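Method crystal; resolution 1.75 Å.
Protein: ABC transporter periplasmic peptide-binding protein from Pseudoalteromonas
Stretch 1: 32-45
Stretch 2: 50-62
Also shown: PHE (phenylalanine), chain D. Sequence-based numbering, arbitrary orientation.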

# COMPACT_ATOMS: atom_id res chain seq x y z
N VAL A 32 -21.01 2.44 9.82
CA VAL A 32 -20.03 3.46 10.17
C VAL A 32 -18.65 2.83 10.45
O VAL A 32 -18.50 1.99 11.34
N TYR A 33 -17.68 3.23 9.64
CA TYR A 33 -16.33 2.69 9.65
C TYR A 33 -15.40 3.73 10.27
O TYR A 33 -15.34 4.87 9.80
N CYS A 34 -14.70 3.35 11.33
CA CYS A 34 -13.73 4.23 11.99
C CYS A 34 -12.39 4.13 11.29
O CYS A 34 -11.69 3.13 11.44
N ALA A 35 -12.04 5.19 10.57
CA ALA A 35 -10.84 5.24 9.74
C ALA A 35 -9.67 5.96 10.42
O ALA A 35 -9.86 6.95 11.13
N GLU A 36 -8.46 5.47 10.19
CA GLU A 36 -7.29 5.99 10.88
C GLU A 36 -6.70 7.28 10.27
O GLU A 36 -5.82 7.90 10.86
N ALA A 37 -7.17 7.69 9.09
CA ALA A 37 -6.64 8.90 8.48
C ALA A 37 -7.55 9.47 7.41
O ALA A 37 -8.41 8.79 6.88
N ASN A 38 -7.34 10.74 7.13
CA ASN A 38 -8.02 11.46 6.08
C ASN A 38 -7.57 10.91 4.71
O ASN A 38 -6.39 10.61 4.53
N PRO A 39 -8.51 10.74 3.76
CA PRO A 39 -8.06 10.32 2.42
C PRO A 39 -7.41 11.49 1.69
O PRO A 39 -7.91 12.61 1.80
N VAL A 40 -6.34 11.23 0.95
CA VAL A 40 -5.59 12.30 0.28
C VAL A 40 -6.22 12.68 -1.05
O VAL A 40 -5.87 13.69 -1.65
N SER A 41 -7.14 11.85 -1.51
CA SER A 41 -7.76 12.04 -2.81
C SER A 41 -8.92 11.06 -2.91
O SER A 41 -9.06 10.17 -2.07
N PHE A 42 -9.75 11.22 -3.93
CA PHE A 42 -10.74 10.20 -4.22
C PHE A 42 -10.40 9.40 -5.47
O PHE A 42 -11.21 8.63 -5.98
N ASN A 43 -9.16 9.57 -5.94
CA ASN A 43 -8.63 8.78 -7.03
C ASN A 43 -7.43 7.95 -6.58
O ASN A 43 -6.39 8.51 -6.24
N PRO A 44 -7.57 6.62 -6.59
CA PRO A 44 -6.53 5.70 -6.09
C PRO A 44 -5.20 5.84 -6.83
O PRO A 44 -4.16 5.46 -6.28
N GLN A 45 -5.24 6.35 -8.05
CA GLN A 45 -4.04 6.55 -8.87
C GLN A 45 -2.95 7.40 -8.24
O GLN A 45 -1.77 7.21 -8.50
N GLY A 50 -2.33 3.26 2.24
CA GLY A 50 -3.41 2.33 2.49
C GLY A 50 -4.65 2.94 3.13
O GLY A 50 -5.77 2.53 2.83
N SER A 51 -4.43 3.92 4.01
CA SER A 51 -5.51 4.60 4.69
C SER A 51 -6.49 5.20 3.69
O SER A 51 -7.70 5.12 3.89
N THR A 52 -5.97 5.79 2.63
CA THR A 52 -6.82 6.37 1.60
C THR A 52 -7.47 5.31 0.76
O THR A 52 -8.67 5.36 0.51
N ILE A 53 -6.69 4.33 0.32
CA ILE A 53 -7.20 3.25 -0.53
C ILE A 53 -8.28 2.42 0.18
O ILE A 53 -9.25 1.97 -0.44
N ASP A 54 -8.10 2.22 1.48
CA ASP A 54 -9.06 1.45 2.25
C ASP A 54 -10.43 2.11 2.17
O ASP A 54 -11.44 1.42 2.21
N ILE A 55 -10.45 3.43 2.05
CA ILE A 55 -11.70 4.19 1.94
C ILE A 55 -12.32 4.11 0.54
O ILE A 55 -13.50 3.79 0.41
N ILE A 56 -11.53 4.39 -0.49
CA ILE A 56 -12.08 4.69 -1.81
C ILE A 56 -12.08 3.57 -2.86
O ILE A 56 -12.98 3.51 -3.70
N ALA A 57 -11.10 2.69 -2.83
CA ALA A 57 -10.81 1.82 -3.97
C ALA A 57 -11.88 0.78 -4.28
O ALA A 57 -12.47 0.79 -5.36
N ASN A 58 -12.14 -0.11 -3.33
CA ASN A 58 -13.11 -1.18 -3.54
C ASN A 58 -14.54 -0.69 -3.43
O ASN A 58 -15.46 -1.40 -3.82
N GLN A 59 -14.72 0.51 -2.89
CA GLN A 59 -16.06 1.03 -2.67
C GLN A 59 -16.62 1.80 -3.87
O GLN A 59 -17.75 1.60 -4.27
N LEU A 60 -15.81 2.68 -4.44
CA LEU A 60 -16.30 3.53 -5.53
C LEU A 60 -16.00 2.98 -6.90
O LEU A 60 -16.59 3.42 -7.88
N TYR A 61 -15.05 2.05 -6.98
CA TYR A 61 -14.49 1.64 -8.27
C TYR A 61 -14.45 0.13 -8.51
O TYR A 61 -14.67 -0.65 -7.60
N ASP A 62 -14.15 -0.26 -9.75
CA ASP A 62 -13.75 -1.62 -10.07
C ASP A 62 -12.49 -1.58 -10.91
O ASP A 62 -12.24 -0.59 -11.59

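The most unusual feature of this contact is its polar end, where two acidic side chains, Glu36 and Asp54, face each other through water. Water 1 accepts from Tyr33 OH at 2.8 Å. Water 1 donates to Glu36 OE1 at 3.0 Å and to Asp54 OD2 at 2.7 Å. Water 2 also lies between the acids, 2.9 Å from Glu36 OE2 and 2.7 Å from Asp54 OD2. Tyr33 (chi1 t) and Asp54 (chi1 m) both point toward the other stretch, yet Tyr33 OH and Asp54 OD2 stay 4.3 Å apart, and water 1 bridges them.

Glu36 starts out sideways, but its p rotamer and chi2 of -87° bring its end nearer the helix. There Ser51 OG, in m, donates to Glu36 OE2 at 3.2 Å. Ser51 CB also packs on Ala37 CB at 3.8 Å. Water 3 joins the backbones, donating to Ala37 O at 2.8 Å and to Ser51 O at 2.9 Å.

The two stretches come close at Pro39 and Thr52, whose CA atoms are 4.2 Å apart. Thr52 points toward the loop in the m rotamer. Thr52 OG1 accepts from Val40 N at 3.0 Å and donates to water 4 at 2.6 Å. Water 4 in turn donates to Asn38 O at 2.8 Å. The Thr52 methyl CG2 rests 3.8 Å from Pro39 CB, so this one residue serves both polar and apolar neighbours.

Beyond this the contact is mostly apolar. Ile55 (m, t) leaves its CA sideways, but Ile55 CD1 reaches 3.9 Å from Pro39 CD and 4.4 Å from Ala35 CB. Ile56 points toward the loop with chi1 p and chi2 t. Ile56 CG2 lies 3.5 Å from Phe42 CD2, oblique to the ring, and Ile56 CD1 lies 3.7 Å from Pro44 CD. Leu60 CD1 sits at the edge of the Phe42 ring, 4.2 Å from Phe42 CD2. Ser41 O is buried here without a polar partner.

Pro44 has the largest covered area. Ile53 (m, m) brings its CD1 to 3.7 Å from Pro44 CB, and Tyr61 CE2 is 3.5 Å from Pro44 CD. Tyr61, just past the helix, points toward the loop with chi1 m. Tyr61 OH donates to Phe42 O at 2.7 Å, closing this end with a short hydrogen bond.

At the start of the helix, Gly50 N donates to OXT of the bound phenylalanine at 2.8 Å. A CB on Gly50 would clash with that oxygen.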

# COMPACT_ATOMS: atom_id res chain seq x y z
CB VAL A 32 -20.47 4.28 11.39
CG1 VAL A 32 -19.41 5.32 11.73
CG2 VAL A 32 -21.81 4.95 11.11
CB TYR A 33 -15.92 2.40 8.20
CG TYR A 33 -14.57 1.77 7.98
CD1 TYR A 33 -13.39 2.53 8.06
CD2 TYR A 33 -14.45 0.42 7.65
CE1 TYR A 33 -12.15 1.96 7.83
CE2 TYR A 33 -13.21 -0.16 7.42
CZ TYR A 33 -12.07 0.61 7.51
OH TYR A 33 -10.83 0.04 7.29
CB CYS A 34 -13.53 3.86 13.46
SG CYS A 34 -14.43 4.92 14.65
CB ALA A 35 -11.16 5.92 8.42
CB GLU A 36 -6.21 4.90 11.02
CG GLU A 36 -5.39 4.61 9.75
CD GLU A 36 -6.03 3.59 8.83
OE1 GLU A 36 -7.23 3.27 9.00
OE2 GLU A 36 -5.31 3.09 7.94
CB ALA A 37 -5.26 8.67 7.91
CB ASN A 38 -7.64 12.93 6.27
CG ASN A 38 -8.42 13.87 5.39
OD1 ASN A 38 -7.83 14.59 4.59
ND2 ASN A 38 -9.74 13.89 5.54
CB PRO A 39 -9.36 9.93 1.72
CG PRO A 39 -10.39 10.83 2.35
CD PRO A 39 -9.96 11.00 3.79
CB VAL A 40 -4.11 11.92 0.05
CG1 VAL A 40 -3.39 11.74 1.37
CG2 VAL A 40 -4.02 10.66 -0.79
CB SER A 41 -6.73 11.76 -3.91
OG SER A 41 -7.26 12.05 -5.19
CB PHE A 42 -12.14 10.79 -4.23
CG PHE A 42 -12.64 11.08 -2.85
CD1 PHE A 42 -12.40 12.29 -2.26
CD2 PHE A 42 -13.27 10.09 -2.12
CE1 PHE A 42 -12.82 12.53 -0.96
CE2 PHE A 42 -13.69 10.33 -0.84
CZ PHE A 42 -13.47 11.55 -0.26
CB ASN A 43 -8.25 9.68 -8.20
CG ASN A 43 -7.54 8.94 -9.30
OD1 ASN A 43 -7.48 7.71 -9.30
ND2 ASN A 43 -6.99 9.69 -10.25
CB PRO A 44 -7.13 4.31 -6.35
CG PRO A 44 -8.61 4.55 -6.40
CD PRO A 44 -8.79 5.90 -7.00
CB GLN A 45 -4.42 7.20 -10.20
CG GLN A 45 -5.24 6.32 -11.12
CD GLN A 45 -5.41 6.97 -12.48
OE1 GLN A 45 -5.54 8.19 -12.58
NE2 GLN A 45 -5.40 6.16 -13.53
CB SER A 51 -4.94 5.71 5.56
OG SER A 51 -3.77 5.26 6.19
CB THR A 52 -6.03 7.30 0.69
OG1 THR A 52 -5.53 8.40 1.47
CG2 THR A 52 -6.92 7.86 -0.40
CB ILE A 53 -6.06 2.33 -1.02
CG1 ILE A 53 -5.03 3.14 -1.82
CG2 ILE A 53 -6.62 1.21 -1.86
CD1 ILE A 53 -5.62 3.92 -2.98
CB ASP A 54 -8.62 1.30 3.71
CG ASP A 54 -7.67 0.13 3.93
OD1 ASP A 54 -7.48 -0.66 2.99
OD2 ASP A 54 -7.13 -0.01 5.05
CB ILE A 55 -11.53 5.68 2.33
CG1 ILE A 55 -11.05 5.80 3.77
CG2 ILE A 55 -12.83 6.45 2.15
CD1 ILE A 55 -10.70 7.21 4.19
CB ILE A 56 -11.39 5.94 -2.44
CG1 ILE A 56 -9.92 5.64 -2.74
CG2 ILE A 56 -11.51 7.14 -1.51
CD1 ILE A 56 -9.17 6.80 -3.38
CB ALA A 57 -9.46 1.15 -3.78
CB ASN A 58 -12.90 -2.33 -2.55
CG ASN A 58 -11.64 -3.09 -2.82
OD1 ASN A 58 -10.78 -3.21 -1.95
ND2 ASN A 58 -11.52 -3.61 -4.02
CB GLN A 59 -16.11 1.89 -1.41
CG GLN A 59 -16.10 1.09 -0.10
CD GLN A 59 -14.86 0.24 0.07
OE1 GLN A 59 -13.75 0.76 0.20
NE2 GLN A 59 -15.04 -1.07 0.08
CB LEU A 60 -15.69 4.93 -5.42
CG LEU A 60 -16.05 5.76 -4.20
CD1 LEU A 60 -15.14 6.96 -4.15
CD2 LEU A 60 -17.50 6.18 -4.28
CB TYR A 61 -13.06 2.18 -8.41
CG TYR A 61 -12.92 3.67 -8.37
CD1 TYR A 61 -13.29 4.45 -9.46
CD2 TYR A 61 -12.39 4.31 -7.25
CE1 TYR A 61 -13.15 5.85 -9.43
CE2 TYR A 61 -12.25 5.70 -7.21
CZ TYR A 61 -12.63 6.46 -8.31
OH TYR A 61 -12.49 7.83 -8.27
CB ASP A 62 -14.83 -2.36 -10.87
CG ASP A 62 -16.15 -2.46 -10.14
OD1 ASP A 62 -16.27 -3.30 -9.23
OD2 ASP A 62 -17.09 -1.72 -10.52
N PHE D . 1.38 1.77 1.98
CA PHE D . 1.84 2.14 3.32
C PHE D . 0.72 1.94 4.32
O PHE D . 0.97 1.57 5.46
CB PHE D . 2.24 3.61 3.35
CG PHE D . 3.51 3.91 2.63
CD1 PHE D . 4.64 3.14 2.84
CD2 PHE D . 3.58 4.96 1.74
CE1 PHE D . 5.81 3.41 2.19
CE2 PHE D . 4.74 5.24 1.08
CZ PHE D . 5.87 4.47 1.30
OXT PHE D . -0.45 2.14 4.00
O HOH W 1 -8.38 1.28 7.03
O HOH W 2 -4.77 1.04 5.90
O HOH W 3 -8.27 5.98 6.64
O HOH W 4 -4.49 8.72 3.83